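Local atomic coordinates of Tb427.07.360- putative uncharacterized metacyclic invariant surface protein from Trypanosoma brucei (Trypanosoma brucei, PDB entry 5VTL), a protein that is of unknown function but, as an invariant surface protein of the metacyclic stage, probably forms an extended helical part of the parasite's surface coat. Residues 6-20 with 98-112. Numbering follows the deposited sequence.
Sequences HVSAACLFSEALHGI and PLLAAGKTAPIDDYL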
loop_
_atom_site.group_PDB
_atom_site.type_symbol
_atom_site.label_atom_id
_atom_site.label_comp_id
_atom_site.label_asym_id
_atom_site.label_seq_id
_atom_site.Cartn_x
_atom_site.Cartn_y
_atom_site.Cartn_z
ATOM N N HIS A 6 -4.577 19.865 -22.625
ATOM C CA HIS A 6 -3.241 20.031 -22.037
ATOM C C HIS A 6 -3.411 20.360 -20.560
ATOM O O HIS A 6 -2.762 19.788 -19.694
ATOM C CB HIS A 6 -2.446 21.168 -22.670
ATOM C CG HIS A 6 -2.071 20.968 -24.109
ATOM N ND1 HIS A 6 -1.055 20.131 -24.514
ATOM C CD2 HIS A 6 -2.524 21.572 -25.231
ATOM C CE1 HIS A 6 -0.922 20.210 -25.825
ATOM N NE2 HIS A 6 -1.808 21.072 -26.285
ATOM N N VAL A 7 -4.298 21.296 -20.270
ATOM C CA VAL A 7 -4.467 21.733 -18.879
ATOM C C VAL A 7 -5.084 20.622 -18.034
ATOM O O VAL A 7 -4.703 20.419 -16.876
ATOM C CB VAL A 7 -5.308 23.026 -18.822
ATOM C CG1 VAL A 7 -5.611 23.421 -17.383
ATOM C CG2 VAL A 7 -4.564 24.129 -19.511
ATOM N N SER A 8 -6.025 19.862 -18.594
ATOM C CA SER A 8 -6.598 18.748 -17.850
ATOM C C SER A 8 -5.533 17.722 -17.430
ATOM O O SER A 8 -5.526 17.232 -16.287
ATOM C CB SER A 8 -7.691 18.055 -18.673
ATOM O OG SER A 8 -8.826 18.878 -18.742
ATOM N N ALA A 9 -4.666 17.385 -18.371
ATOM C CA ALA A 9 -3.562 16.471 -18.121
ATOM C C ALA A 9 -2.633 17.007 -17.019
ATOM O O ALA A 9 -2.250 16.281 -16.096
ATOM C CB ALA A 9 -2.779 16.276 -19.389
ATOM N N ALA A 10 -2.271 18.277 -17.115
ATOM C CA ALA A 10 -1.377 18.884 -16.134
ATOM C C ALA A 10 -2.015 18.924 -14.757
ATOM O O ALA A 10 -1.343 18.720 -13.754
ATOM C CB ALA A 10 -0.993 20.286 -16.560
ATOM N N CYS A 11 -3.309 19.221 -14.707
ATOM C CA CYS A 11 -3.988 19.305 -13.428
ATOM C C CYS A 11 -4.067 17.931 -12.740
ATOM O O CYS A 11 -3.779 17.789 -11.554
ATOM C CB CYS A 11 -5.379 19.920 -13.591
ATOM S SG CYS A 11 -6.187 20.083 -11.985
ATOM N N LEU A 12 -4.436 16.903 -13.491
ATOM C CA LEU A 12 -4.437 15.546 -12.952
ATOM C C LEU A 12 -3.080 15.176 -12.364
ATOM O O LEU A 12 -2.999 14.591 -11.276
ATOM C CB LEU A 12 -4.841 14.553 -14.040
ATOM C CG LEU A 12 -5.192 13.130 -13.596
ATOM C CD1 LEU A 12 -6.167 12.503 -14.604
ATOM C CD2 LEU A 12 -3.942 12.255 -13.488
ATOM N N PHE A 13 -2.016 15.551 -13.060
ATOM C CA PHE A 13 -0.656 15.239 -12.617
ATOM C C PHE A 13 -0.308 16.013 -11.320
ATOM O O PHE A 13 0.207 15.445 -10.352
ATOM C CB PHE A 13 0.314 15.587 -13.751
ATOM C CG PHE A 13 1.725 15.140 -13.518
ATOM C CD1 PHE A 13 2.003 14.015 -12.759
ATOM C CD2 PHE A 13 2.784 15.874 -14.037
ATOM C CE1 PHE A 13 3.305 13.611 -12.549
ATOM C CE2 PHE A 13 4.099 15.468 -13.828
ATOM C CZ PHE A 13 4.354 14.341 -13.080
ATOM N N SER A 14 -0.606 17.309 -11.294
ATOM C CA SER A 14 -0.353 18.111 -10.106
ATOM C C SER A 14 -1.108 17.596 -8.878
ATOM O O SER A 14 -0.537 17.454 -7.774
ATOM C CB SER A 14 -0.731 19.558 -10.363
ATOM O OG SER A 14 -0.531 20.334 -9.193
ATOM N N GLU A 15 -2.400 17.324 -9.040
ATOM C CA GLU A 15 -3.194 16.873 -7.907
ATOM C C GLU A 15 -2.757 15.469 -7.461
ATOM O O GLU A 15 -2.799 15.137 -6.286
ATOM C CB GLU A 15 -4.690 16.941 -8.246
ATOM C CG GLU A 15 -5.139 18.397 -8.432
ATOM C CD GLU A 15 -6.611 18.578 -8.747
ATOM O OE1 GLU A 15 -7.247 17.627 -9.242
ATOM O OE2 GLU A 15 -7.123 19.709 -8.488
ATOM N N ALA A 16 -2.305 14.655 -8.403
ATOM C CA ALA A 16 -1.714 13.365 -8.063
ATOM C C ALA A 16 -0.473 13.536 -7.180
ATOM O O ALA A 16 -0.351 12.894 -6.143
ATOM C CB ALA A 16 -1.365 12.597 -9.353
ATOM N N LEU A 17 0.450 14.405 -7.591
ATOM C CA LEU A 17 1.694 14.591 -6.863
ATOM C C LEU A 17 1.412 15.188 -5.493
ATOM O O LEU A 17 2.026 14.785 -4.517
ATOM C CB LEU A 17 2.635 15.513 -7.629
ATOM C CG LEU A 17 3.170 14.963 -8.951
ATOM C CD1 LEU A 17 3.815 16.094 -9.759
ATOM C CD2 LEU A 17 4.139 13.832 -8.681
ATOM N N HIS A 18 0.488 16.143 -5.410
ATOM C CA HIS A 18 0.163 16.717 -4.106
ATOM C C HIS A 18 -0.588 15.757 -3.209
ATOM O O HIS A 18 -0.661 15.955 -1.990
ATOM C CB HIS A 18 -0.650 17.987 -4.266
ATOM C CG HIS A 18 0.179 19.158 -4.662
ATOM N ND1 HIS A 18 0.189 19.661 -5.944
ATOM C CD2 HIS A 18 1.061 19.898 -3.952
ATOM C CE1 HIS A 18 1.029 20.682 -5.999
ATOM N NE2 HIS A 18 1.569 20.846 -4.804
ATOM N N GLY A 19 -1.201 14.753 -3.816
ATOM C CA GLY A 19 -1.898 13.742 -3.052
ATOM C C GLY A 19 -1.006 12.695 -2.419
ATOM O O GLY A 19 -1.423 12.027 -1.482
ATOM N N ILE A 20 0.217 12.566 -2.917
ATOM C CA ILE A 20 1.141 11.503 -2.493
ATOM C C ILE A 20 1.363 11.453 -0.972
ATOM O O ILE A 20 1.306 10.382 -0.382
ATOM C CB ILE A 20 2.518 11.614 -3.220
ATOM C CG1 ILE A 20 2.387 11.297 -4.726
ATOM C CG2 ILE A 20 3.588 10.719 -2.574
ATOM C CD1 ILE A 20 2.246 9.875 -5.085
ATOM N N PRO A 98 7.428 10.433 -1.060
ATOM C CA PRO A 98 7.050 11.851 -0.962
ATOM C C PRO A 98 8.184 12.823 -1.254
ATOM O O PRO A 98 7.896 13.935 -1.717
ATOM C CB PRO A 98 6.589 12.001 0.488
ATOM C CG PRO A 98 6.100 10.614 0.852
ATOM C CD PRO A 98 7.076 9.698 0.176
ATOM N N LEU A 99 9.434 12.441 -1.003
ATOM C CA LEU A 99 10.547 13.358 -1.288
ATOM C C LEU A 99 10.625 13.629 -2.790
ATOM O O LEU A 99 10.795 14.773 -3.227
ATOM C CB LEU A 99 11.901 12.806 -0.774
ATOM C CG LEU A 99 13.035 13.840 -0.896
ATOM C CD1 LEU A 99 12.805 15.043 0.050
ATOM C CD2 LEU A 99 14.395 13.232 -0.647
ATOM N N LEU A 100 10.491 12.561 -3.566
ATOM C CA LEU A 100 10.529 12.625 -5.016
ATOM C C LEU A 100 9.332 13.371 -5.586
ATOM O O LEU A 100 9.480 14.177 -6.509
ATOM C CB LEU A 100 10.602 11.221 -5.614
ATOM C CG LEU A 100 11.822 10.366 -5.182
ATOM C CD1 LEU A 100 11.836 8.995 -5.841
ATOM C CD2 LEU A 100 13.103 11.090 -5.505
ATOM N N ALA A 101 8.154 13.133 -5.031
ATOM C CA ALA A 101 6.959 13.791 -5.548
ATOM C C ALA A 101 7.000 15.286 -5.297
ATOM O O ALA A 101 6.711 16.077 -6.191
ATOM C CB ALA A 101 5.708 13.179 -4.938
ATOM N N ALA A 102 7.354 15.677 -4.073
ATOM C CA ALA A 102 7.364 17.094 -3.717
ATOM C C ALA A 102 8.257 17.901 -4.661
ATOM O O ALA A 102 7.989 19.080 -4.932
ATOM C CB ALA A 102 7.814 17.280 -2.267
ATOM N N GLY A 103 9.309 17.261 -5.171
ATOM C CA GLY A 103 10.260 17.933 -6.033
ATOM C C GLY A 103 9.837 18.028 -7.500
ATOM O O GLY A 103 10.559 18.582 -8.322
ATOM N N LYS A 104 8.662 17.493 -7.821
ATOM C CA LYS A 104 8.140 17.545 -9.169
ATOM C C LYS A 104 6.943 18.487 -9.310
ATOM O O LYS A 104 6.523 18.761 -10.426
ATOM C CB LYS A 104 7.712 16.153 -9.596
ATOM C CG LYS A 104 8.864 15.203 -9.703
ATOM C CD LYS A 104 8.464 13.924 -10.379
ATOM C CE LYS A 104 9.654 12.985 -10.475
ATOM N NZ LYS A 104 10.816 13.613 -11.164
ATOM N N THR A 105 6.412 18.993 -8.198
ATOM C CA THR A 105 5.224 19.845 -8.271
ATOM C C THR A 105 5.493 21.221 -8.884
ATOM O O THR A 105 4.668 21.722 -9.628
ATOM C CB THR A 105 4.537 20.022 -6.890
ATOM O OG1 THR A 105 5.424 20.659 -5.962
ATOM C CG2 THR A 105 4.073 18.650 -6.309
ATOM N N ALA A 106 6.623 21.852 -8.549
ATOM C CA ALA A 106 6.848 23.248 -8.966
ATOM C C ALA A 106 6.743 23.497 -10.480
ATOM O O ALA A 106 6.051 24.418 -10.903
ATOM C CB ALA A 106 8.197 23.782 -8.403
ATOM N N PRO A 107 7.422 22.689 -11.313
ATOM C CA PRO A 107 7.247 22.945 -12.760
ATOM C C PRO A 107 5.793 22.789 -13.282
ATOM O O PRO A 107 5.365 23.545 -14.155
ATOM C CB PRO A 107 8.172 21.916 -13.412
ATOM C CG PRO A 107 9.117 21.460 -12.306
ATOM C CD PRO A 107 8.325 21.549 -11.053
ATOM N N ILE A 108 5.048 21.828 -12.749
ATOM C CA ILE A 108 3.675 21.592 -13.196
ATOM C C ILE A 108 2.803 22.748 -12.724
ATOM O O ILE A 108 1.993 23.298 -13.466
ATOM C CB ILE A 108 3.109 20.269 -12.644
ATOM C CG1 ILE A 108 4.121 19.139 -12.838
ATOM C CG2 ILE A 108 1.754 19.940 -13.300
ATOM C CD1 ILE A 108 4.564 18.939 -14.213
ATOM N N ASP A 109 2.975 23.135 -11.474
ATOM C CA ASP A 109 2.171 24.226 -10.953
ATOM C C ASP A 109 2.518 25.586 -11.591
ATOM O O ASP A 109 1.645 26.440 -11.746
ATOM C CB ASP A 109 2.304 24.274 -9.433
ATOM C CG ASP A 109 1.645 23.100 -8.759
ATOM O OD1 ASP A 109 0.746 22.463 -9.372
ATOM O OD2 ASP A 109 2.028 22.818 -7.597
ATOM N N ASP A 110 3.773 25.777 -11.992
ATOM C CA ASP A 110 4.139 26.973 -12.757
ATOM C C ASP A 110 3.368 26.983 -14.081
ATOM O O ASP A 110 2.820 28.002 -14.478
ATOM C CB ASP A 110 5.651 27.012 -13.062
ATOM C CG ASP A 110 6.479 27.588 -11.904
ATOM O OD1 ASP A 110 5.906 28.000 -10.847
ATOM O OD2 ASP A 110 7.707 27.642 -12.068
ATOM N N TYR A 111 3.357 25.839 -14.766
ATOM C CA TYR A 111 2.623 25.720 -16.028
ATOM C C TYR A 111 1.164 26.072 -15.803
ATOM O O TYR A 111 0.576 26.838 -16.574
ATOM C CB TYR A 111 2.756 24.313 -16.629
ATOM C CG TYR A 111 1.732 24.066 -17.722
ATOM C CD1 TYR A 111 1.922 24.563 -18.984
ATOM C CD2 TYR A 111 0.548 23.385 -17.461
ATOM C CE1 TYR A 111 0.995 24.366 -19.983
ATOM C CE2 TYR A 111 -0.402 23.179 -18.466
ATOM C CZ TYR A 111 -0.173 23.679 -19.717
ATOM O OH TYR A 111 -1.111 23.483 -20.713
ATOM N N LEU A 112 0.563 25.526 -14.753
ATOM C CA LEU A 112 -0.850 25.794 -14.501
ATOM C C LEU A 112 -1.103 27.283 -14.236
ATOM O O LEU A 112 -2.051 27.859 -14.785
ATOM C CB LEU A 112 -1.375 24.935 -13.350
ATOM C CG LEU A 112 -1.536 23.445 -13.667
ATOM C CD1 LEU A 112 -1.762 22.648 -12.377
ATOM C CD2 LEU A 112 -2.646 23.181 -14.679
#
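H6 and V7 meet the Y111 hydroxyl first: H6 CB lies 3.3 Å from Y111 OH and V7 CG2 touches the same oxygen, which is hydrogen-bonded to the carbonyl of Q1. Y111 has CG anti to the backbone N (chi1 165°), which sets its CD2 and CE2 atoms against A10, Y111 CE2 standing 3.5 Å from A10 CB. A10 also supports L112, whose CD2 branch reaches its methyl, C11 and V7 CG1 while CD1 rests on S14 CB; L112 is thus a knob in the hole formed by V7, A10, C11 and S14. The next knob, I108, fits among A10, F13, S14 and L17. I108 CD1 meets the F13 ring obliquely, 3.5 Å from F13 CE2, the two side chains crossing at about a right angle, and I108 CG2 turns to A10 O and S14 CB. S14 OG donates a very short hydrogen bond of 2.5 Å to D109 OD1, the polar link between the two segments. L17 follows, its CB against T105 CG2 and its CD1 against K104 CB. H18 ND1 returns to S14 O of the preceding turn (3.0 Å), approaching from above the carbonyl plane, and this steadies the imidazole while T105 CG2 makes a CH-pi contact over one face, 3.8 Å from the H18 ring centroid. I20 closes the row, CG1 on A101 CB and CG2 near P98. Segment 6-20, part of helix 4-58, runs roughly antiparallel to 98-102 and 105-112, at 146° and 142°, the two pieces separated by a break around G103 and K104. Helix 157-209 packs on F13, I20 and K104, helix 141-154 on F13, and helix 123-130 on V7, while the C11–C132 disulfide ties this end of the bundle to the loop after 123-130.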